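Local coordinates for protein metallo-beta-lactamase FIM-1 (Pseudomonas aeruginosa, PDB 6V3Q) that probably hydrolyses the amide bond of beta-lactam antibiotics with the help of zinc, giving substituted beta-amino acids and so contributing to antibiotic resistance, at residues S131-P135 with L136-D140; A180-A183 with H184-T187; P208-G211 with R212-F215. All coordinates share one frame; numbering follows the deposited sequence.

Contact 1 (S131-P135 with L136-D140); sequences SVLHP and LVIFD
L133 and L136 meet across a tight bend, through backbone and side chains alike. Among the polar links, L136 N donates to L133 O at 2.9 Å, a bent bond (135° at the hydrogen) with the donor tilted 27° from the carbonyl plane. One bound water spans the mouth of the bend: it accepts from L133 N at 2.8 Å and donates to L136 O at 2.6 Å, so both backbone polar groups of L133 are engaged. Before this, a type I turn runs from S131 to H134, closed by H134 N on S131 O at 3.1 Å, and a cis peptide bond precedes P135. Turn and cis-proline together reverse the chain between strands 129-130 and 137-139, antiparallel neighbours in the five-stranded sheet of the alpha-beta/beta-alpha sandwich of the metallo-beta-lactamase fold; I138 pairs with T130 through the backbone. The apolar contacts lie on the inner side. I138 CD1 is met by two branches from the turn, L133 CD1 at 4.0 Å and V132 CG1 at 4.1 Å. V132 turns CG1 between its backbone N and carbonyl carbon (chi1 63°), which carries that methyl to the isoleucine. L136 CD1 lies 4.2 Å from L133 CB, and the two leucines extend this apolar patch to I48 in the other sheet. On the outer side, P135 CB sits over one face of the H134 ring, displaced toward its rim.

Contact 2 (A180-A183 with H184-T187); sequences ADLA and HWKT
A180 and W185 touch where the loop enters helix 185-195, in the metallo-beta-lactamase fold close to the zinc site. The methyl of A180 approaches the six-membered ring obliquely, CB lying 3.9 Å from W185 CZ3. Next, D181 sets both side-chain and backbone oxygens against the first amides at the helix entrance. With CG anti to the backbone N (chi1 -169°), its carboxylate lies beside its own carbonyl carbon, and OD1 accepts from H184 N at 3.1 Å, met 51° out of the carboxylate plane. D181 O adds weak bonds from H184 N (3.3 Å) and W185 N (3.0 Å), so two oxygens of D181 share the H184 amide. The carboxylate and the H184 ring cross with their planes 59° apart, and H184 ND1 is hydrogen-bonded to P143 O. L182 brings CD2 to the indole edge, near its plane, while W185 NE1 is bonded to L165 O. The indole side chain lies about 4 Å from that of the zinc ligand H145, a second-shell position. Past A183, T187 CB lies 3.6 Å above the H184 ring plane, offset toward the rim. A water lies 2.7 Å from L182 O, to which it probably donates, and accepts from K186 N at 3.0 Å.

Contact 3 (P208-G211 with R212-F215); sequences PMAG and RELF
G211 N is held by the carboxylate of E213, two residues further on: it donates to OE2 at 2.8 Å with 155° at the hydrogen. The amide meets this oxygen from above the carboxylate plane, 42° out of it. E213 reaches back because its CG stands between its own backbone N and carbonyl carbon (chi1 67°) and the chain folds again at the next bond. The folded side chain lays its carboxylate beside the glycine, OE1 coming to 3.2 Å from G211 C, while OE2 also lies 3.3 Å from the methyl of A210. G211 O is the second acceptor in use: L214 N donates to it at 3.2 Å in a nearly straight bond, with the donor standing out of the carbonyl plane rather than on a lone pair. G211 thus has both its N and its O paired with residues of the next turn. This is the entrance to helix 213-226, the C-terminal helix of the metallo-beta-lactamase fold, and F215 N to R212 O at 3.0 Å repeats the same three-residue spacing, tighter than that of a regular alpha-helix. On the preceding side, A210 pairs through its backbone with I202 of strand 201-203, joining the loop to the sheet before the helix begins. The methyl of A210 packs against the leucine branch, CB lying 4.0 Å from L214 CG. R212 sends its guanidinium to other carbonyls: NH1 bonds A199 O and F196 O, and NH2 bonds A193 O, near the end of helix 185-195. F215 CE1 lies 3.6 Å above one face of that guanidinium, offset toward its rim, while R212 NH1 lies in the plane of the phenyl ring, at its edge.

In the fold
Along the chain the contacts follow in series: 131-140, then 180-187, then 208-215. Contact 1 turns the chain into strand 137-139 of the five-stranded sheet, whose edge strand 201-203 leads on to contact 3. Contacts 2 and 3 open helices 185-195 and 213-226, which touch: W185 meets T218 and A222, and F215 meets V189, V192 and A193. The centres lie about 23 Å apart for contacts 1 and 2, about 21 Å for 1 and 3, and about 19 Å for 2 and 3; no pair touches. Contact 2 lies nearest the zinc, with W185 beside H145; contact 1 is at a strand turn, and contact 3 lies away from the metal site, its P208 packing on W31 of the second subunit.

Contact 1 (S131-P135 with L136-D140)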
loop_
_atom_site.group_PDB
_atom_site.type_symbol
_atom_site.label_atom_id
_atom_site.label_comp_id
_atom_site.label_asym_id
_atom_site.label_seq_id
_atom_site.Cartn_x
_atom_site.Cartn_y
_atom_site.Cartn_z
ATOM N N SER A 131 -26.719 10.260 21.700
ATOM C CA SER A 131 -27.580 9.422 20.876
ATOM C C SER A 131 -28.213 10.200 19.729
ATOM O O SER A 131 -29.289 9.823 19.252
ATOM C CB SER A 131 -28.664 8.769 21.734
ATOM O OG SER A 131 -28.120 7.755 22.560
ATOM N N VAL A 132 -27.558 11.272 19.270
ATOM C CA VAL A 132 -28.111 12.108 18.206
ATOM C C VAL A 132 -28.323 11.303 16.929
ATOM O O VAL A 132 -29.180 11.644 16.103
ATOM C CB VAL A 132 -27.196 13.327 17.968
ATOM C CG1 VAL A 132 -25.823 12.884 17.487
ATOM C CG2 VAL A 132 -27.833 14.298 16.983
ATOM N N LEU A 133 -27.564 10.226 16.749
ATOM C CA LEU A 133 -27.676 9.350 15.591
ATOM C C LEU A 133 -28.054 7.936 16.014
ATOM O O LEU A 133 -27.502 6.953 15.517
ATOM C CB LEU A 133 -26.379 9.346 14.787
ATOM C CG LEU A 133 -26.061 10.641 14.042
ATOM C CD1 LEU A 133 -24.781 10.494 13.240
ATOM C CD2 LEU A 133 -27.222 11.025 13.142
ATOM N N HIS A 134 -29.004 7.825 16.939
ATOM C CA HIS A 134 -29.472 6.524 17.395
ATOM C C HIS A 134 -29.921 5.691 16.196
ATOM O O HIS A 134 -30.579 6.217 15.289
ATOM C CB HIS A 134 -30.622 6.701 18.393
ATOM C CG HIS A 134 -30.976 5.454 19.142
ATOM N ND1 HIS A 134 -31.932 4.565 18.699
ATOM C CD2 HIS A 134 -30.501 4.947 20.303
ATOM C CE1 HIS A 134 -32.032 3.565 19.555
ATOM N NE2 HIS A 134 -31.175 3.773 20.538
ATOM N N PRO A 135 -29.600 4.386 16.152
ATOM C CA PRO A 135 -29.068 3.559 17.241
ATOM C C PRO A 135 -27.560 3.626 17.474
ATOM O O PRO A 135 -27.077 2.900 18.339
ATOM C CB PRO A 135 -29.459 2.143 16.811
ATOM C CG PRO A 135 -29.624 2.204 15.307
ATOM C CD PRO A 135 -29.613 3.649 14.877
ATOM N N LEU A 136 -26.832 4.467 16.743
ATOM C CA LEU A 136 -25.422 4.653 17.054
ATOM C C LEU A 136 -25.284 5.313 18.421
ATOM O O LEU A 136 -26.054 6.209 18.777
ATOM C CB LEU A 136 -24.719 5.518 15.999
ATOM C CG LEU A 136 -24.829 5.314 14.487
ATOM C CD1 LEU A 136 -23.819 6.208 13.764
ATOM C CD2 LEU A 136 -24.644 3.867 14.064
ATOM N N VAL A 137 -24.308 4.857 19.196
ATOM C CA VAL A 137 -23.821 5.603 20.348
ATOM C C VAL A 137 -22.478 6.200 19.957
ATOM O O VAL A 137 -21.519 5.468 19.678
ATOM C CB VAL A 137 -23.701 4.728 21.604
ATOM C CG1 VAL A 137 -23.016 5.507 22.722
ATOM C CG2 VAL A 137 -25.075 4.264 22.061
ATOM N N ILE A 138 -22.418 7.524 19.896
ATOM C CA ILE A 138 -21.179 8.231 19.603
ATOM C C ILE A 138 -20.521 8.570 20.932
ATOM O O ILE A 138 -21.121 9.244 21.776
ATOM C CB ILE A 138 -21.439 9.490 18.766
ATOM C CG1 ILE A 138 -22.115 9.116 17.441
ATOM C CG2 ILE A 138 -20.134 10.228 18.509
ATOM C CD1 ILE A 138 -22.730 10.284 16.712
ATOM N N PHE A 139 -19.292 8.101 21.116
ATOM C CA PHE A 139 -18.599 8.167 22.393
ATOM C C PHE A 139 -17.273 8.893 22.225
ATOM O O PHE A 139 -16.560 8.687 21.237
ATOM C CB PHE A 139 -18.371 6.754 22.944
ATOM C CG PHE A 139 -17.666 6.717 24.268
ATOM C CD1 PHE A 139 -18.302 7.145 25.420
ATOM C CD2 PHE A 139 -16.371 6.234 24.366
ATOM C CE1 PHE A 139 -17.652 7.108 26.647
ATOM C CE2 PHE A 139 -15.718 6.195 25.586
ATOM C CZ PHE A 139 -16.361 6.629 26.725
ATOM N N ASP A 140 -16.950 9.750 23.195
ATOM C CA ASP A 140 -15.713 10.525 23.186
ATOM C C ASP A 140 -14.775 9.988 24.258
ATOM O O ASP A 140 -14.983 10.253 25.452
ATOM C CB ASP A 140 -16.008 12.009 23.424
ATOM C CG ASP A 140 -14.748 12.862 23.443
ATOM O OD1 ASP A 140 -13.695 12.407 22.944
ATOM O OD2 ASP A 140 -14.804 13.997 23.963
HETATM O O HOH W 1 -25.739 8.724 18.297
#

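Contact 2 (A180-A183 with H184-T187)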
loop_
_atom_site.group_PDB
_atom_site.type_symbol
_atom_site.label_atom_id
_atom_site.label_comp_id
_atom_site.label_asym_id
_atom_site.label_seq_id
_atom_site.Cartn_x
_atom_site.Cartn_y
_atom_site.Cartn_z
ATOM N N ALA A 180 -0.455 12.286 17.691
ATOM C CA ALA A 180 -0.988 11.416 18.727
ATOM C C ALA A 180 -0.695 11.950 20.126
ATOM O O ALA A 180 0.183 12.790 20.333
ATOM C CB ALA A 180 -0.417 10.005 18.586
ATOM N N ASP A 181 -1.462 11.443 21.089
ATOM C CA ASP A 181 -1.246 11.673 22.516
ATOM C C ASP A 181 -0.818 10.328 23.101
ATOM O O ASP A 181 -1.651 9.507 23.493
ATOM C CB ASP A 181 -2.508 12.223 23.191
ATOM C CG ASP A 181 -2.256 12.716 24.610
ATOM O OD1 ASP A 181 -1.455 12.091 25.339
ATOM O OD2 ASP A 181 -2.862 13.738 24.999
ATOM N N LEU A 182 0.498 10.107 23.149
ATOM C CA LEU A 182 1.024 8.820 23.596
ATOM C C LEU A 182 0.710 8.562 25.061
ATOM O O LEU A 182 0.499 7.409 25.458
ATOM C CB LEU A 182 2.533 8.762 23.362
ATOM C CG LEU A 182 3.012 8.816 21.911
ATOM C CD1 LEU A 182 4.528 8.691 21.850
ATOM C CD2 LEU A 182 2.347 7.728 21.089
ATOM N N ALA A 183 0.667 9.619 25.875
ATOM C CA ALA A 183 0.417 9.451 27.302
ATOM C C ALA A 183 -1.002 8.961 27.570
ATOM O O ALA A 183 -1.226 8.167 28.491
ATOM C CB ALA A 183 0.675 10.767 28.033
ATOM N N HIS A 184 -1.973 9.422 26.782
ATOM C CA HIS A 184 -3.380 9.154 27.052
ATOM C C HIS A 184 -3.979 8.071 26.161
ATOM O O HIS A 184 -5.111 7.644 26.414
ATOM C CB HIS A 184 -4.196 10.449 26.905
ATOM C CG HIS A 184 -5.599 10.349 27.420
ATOM N ND1 HIS A 184 -6.690 10.217 26.589
ATOM C CD2 HIS A 184 -6.087 10.359 28.682
ATOM C CE1 HIS A 184 -7.791 10.151 27.317
ATOM N NE2 HIS A 184 -7.453 10.234 28.590
ATOM N N TRP A 185 -3.248 7.607 25.142
ATOM C CA TRP A 185 -3.836 6.692 24.165
ATOM C C TRP A 185 -4.372 5.429 24.832
ATOM O O TRP A 185 -5.477 4.977 24.510
ATOM C CB TRP A 185 -2.807 6.345 23.084
ATOM C CG TRP A 185 -3.393 5.723 21.837
ATOM C CD1 TRP A 185 -4.534 4.982 21.744
ATOM C CD2 TRP A 185 -2.861 5.801 20.506
ATOM N NE1 TRP A 185 -4.744 4.589 20.447
ATOM C CE2 TRP A 185 -3.732 5.079 19.666
ATOM C CE3 TRP A 185 -1.732 6.407 19.946
ATOM C CZ2 TRP A 185 -3.511 4.946 18.298
ATOM C CZ3 TRP A 185 -1.515 6.276 18.584
ATOM C CH2 TRP A 185 -2.399 5.551 17.776
ATOM N N LYS A 186 -3.618 4.854 25.774
ATOM C CA LYS A 186 -4.090 3.640 26.435
ATOM C C LYS A 186 -5.359 3.905 27.236
ATOM O O LYS A 186 -6.293 3.093 27.220
ATOM C CB LYS A 186 -3.003 3.058 27.338
ATOM C CG LYS A 186 -3.351 1.674 27.881
ATOM C CD LYS A 186 -3.106 1.553 29.379
ATOM C CE LYS A 186 -1.626 1.449 29.701
ATOM N NZ LYS A 186 -1.403 1.123 31.136
ATOM N N THR A 187 -5.415 5.043 27.935
ATOM C CA THR A 187 -6.604 5.388 28.708
ATOM C C THR A 187 -7.837 5.476 27.818
ATOM O O THR A 187 -8.924 5.029 28.203
ATOM C CB THR A 187 -6.376 6.706 29.451
ATOM O OG1 THR A 187 -5.284 6.553 30.365
ATOM C CG2 THR A 187 -7.621 7.117 30.221
HETATM O O HOH W 2 -0.771 5.341 26.541
#

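Contact 3 (P208-G211 with R212-F215)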
loop_
_atom_site.group_PDB
_atom_site.type_symbol
_atom_site.label_atom_id
_atom_site.label_comp_id
_atom_site.label_asym_id
_atom_site.label_seq_id
_atom_site.Cartn_x
_atom_site.Cartn_y
_atom_site.Cartn_z
ATOM N N PRO A 208 -9.159 -6.137 8.536
ATOM C CA PRO A 208 -10.419 -6.821 8.832
ATOM C C PRO A 208 -10.933 -6.555 10.237
ATOM O O PRO A 208 -10.175 -6.290 11.172
ATOM C CB PRO A 208 -10.056 -8.301 8.658
ATOM C CG PRO A 208 -8.613 -8.359 9.025
ATOM C CD PRO A 208 -8.013 -7.066 8.535
ATOM N N MET A 209 -12.256 -6.626 10.361
ATOM C CA MET A 209 -12.900 -6.632 11.666
ATOM C C MET A 209 -12.446 -7.845 12.469
ATOM O O MET A 209 -12.256 -8.935 11.922
ATOM C CB MET A 209 -14.422 -6.640 11.485
ATOM C CG MET A 209 -15.233 -7.067 12.706
ATOM S SD MET A 209 -17.000 -7.204 12.349
ATOM C CE MET A 209 -17.000 -8.432 11.042
ATOM N N ALA A 210 -12.253 -7.648 13.767
ATOM C CA ALA A 210 -11.811 -8.720 14.654
ATOM C C ALA A 210 -12.555 -8.572 15.977
ATOM O O ALA A 210 -13.597 -7.915 16.057
ATOM C CB ALA A 210 -10.284 -8.695 14.813
ATOM N N GLY A 211 -12.020 -9.185 17.033
ATOM C CA GLY A 211 -12.644 -9.194 18.328
ATOM C C GLY A 211 -12.003 -8.231 19.306
ATOM O O GLY A 211 -11.277 -7.300 18.930
ATOM N N ARG A 212 -12.272 -8.464 20.594
ATOM C CA ARG A 212 -11.790 -7.580 21.647
ATOM C C ARG A 212 -10.283 -7.670 21.861
ATOM O O ARG A 212 -9.741 -6.870 22.631
ATOM C CB ARG A 212 -12.521 -7.879 22.959
ATOM C CG ARG A 212 -14.024 -7.661 22.891
ATOM C CD ARG A 212 -14.692 -7.853 24.244
ATOM N NE ARG A 212 -14.295 -6.836 25.217
ATOM C CZ ARG A 212 -14.819 -5.615 25.279
ATOM N NH1 ARG A 212 -15.761 -5.244 24.419
ATOM N NH2 ARG A 212 -14.401 -4.758 26.200
ATOM N N GLU A 213 -9.597 -8.613 21.212
ATOM C CA GLU A 213 -8.140 -8.655 21.295
ATOM C C GLU A 213 -7.505 -7.421 20.673
ATOM O O GLU A 213 -6.360 -7.093 21.003
ATOM C CB GLU A 213 -7.598 -9.916 20.618
ATOM C CG GLU A 213 -7.802 -9.973 19.112
ATOM C CD GLU A 213 -9.208 -10.387 18.726
ATOM O OE1 GLU A 213 -10.014 -10.692 19.630
ATOM O OE2 GLU A 213 -9.507 -10.411 17.514
ATOM N N LEU A 214 -8.220 -6.735 19.775
ATOM C CA LEU A 214 -7.741 -5.458 19.256
ATOM C C LEU A 214 -7.587 -4.427 20.364
ATOM O O LEU A 214 -6.712 -3.557 20.284
ATOM C CB LEU A 214 -8.692 -4.936 18.176
ATOM C CG LEU A 214 -8.686 -5.677 16.837
ATOM C CD1 LEU A 214 -9.406 -4.868 15.769
ATOM C CD2 LEU A 214 -7.264 -5.988 16.412
ATOM N N PHE A 215 -8.429 -4.500 21.397
ATOM C CA PHE A 215 -8.258 -3.633 22.558
ATOM C C PHE A 215 -6.952 -3.945 23.279
ATOM O O PHE A 215 -6.176 -3.040 23.606
ATOM C CB PHE A 215 -9.444 -3.791 23.510
ATOM C CG PHE A 215 -10.714 -3.161 23.010
ATOM C CD1 PHE A 215 -11.941 -3.761 23.245
ATOM C CD2 PHE A 215 -10.682 -1.964 22.315
ATOM C CE1 PHE A 215 -13.111 -3.184 22.787
ATOM C CE2 PHE A 215 -11.854 -1.379 21.854
ATOM C CZ PHE A 215 -13.065 -1.993 22.092
#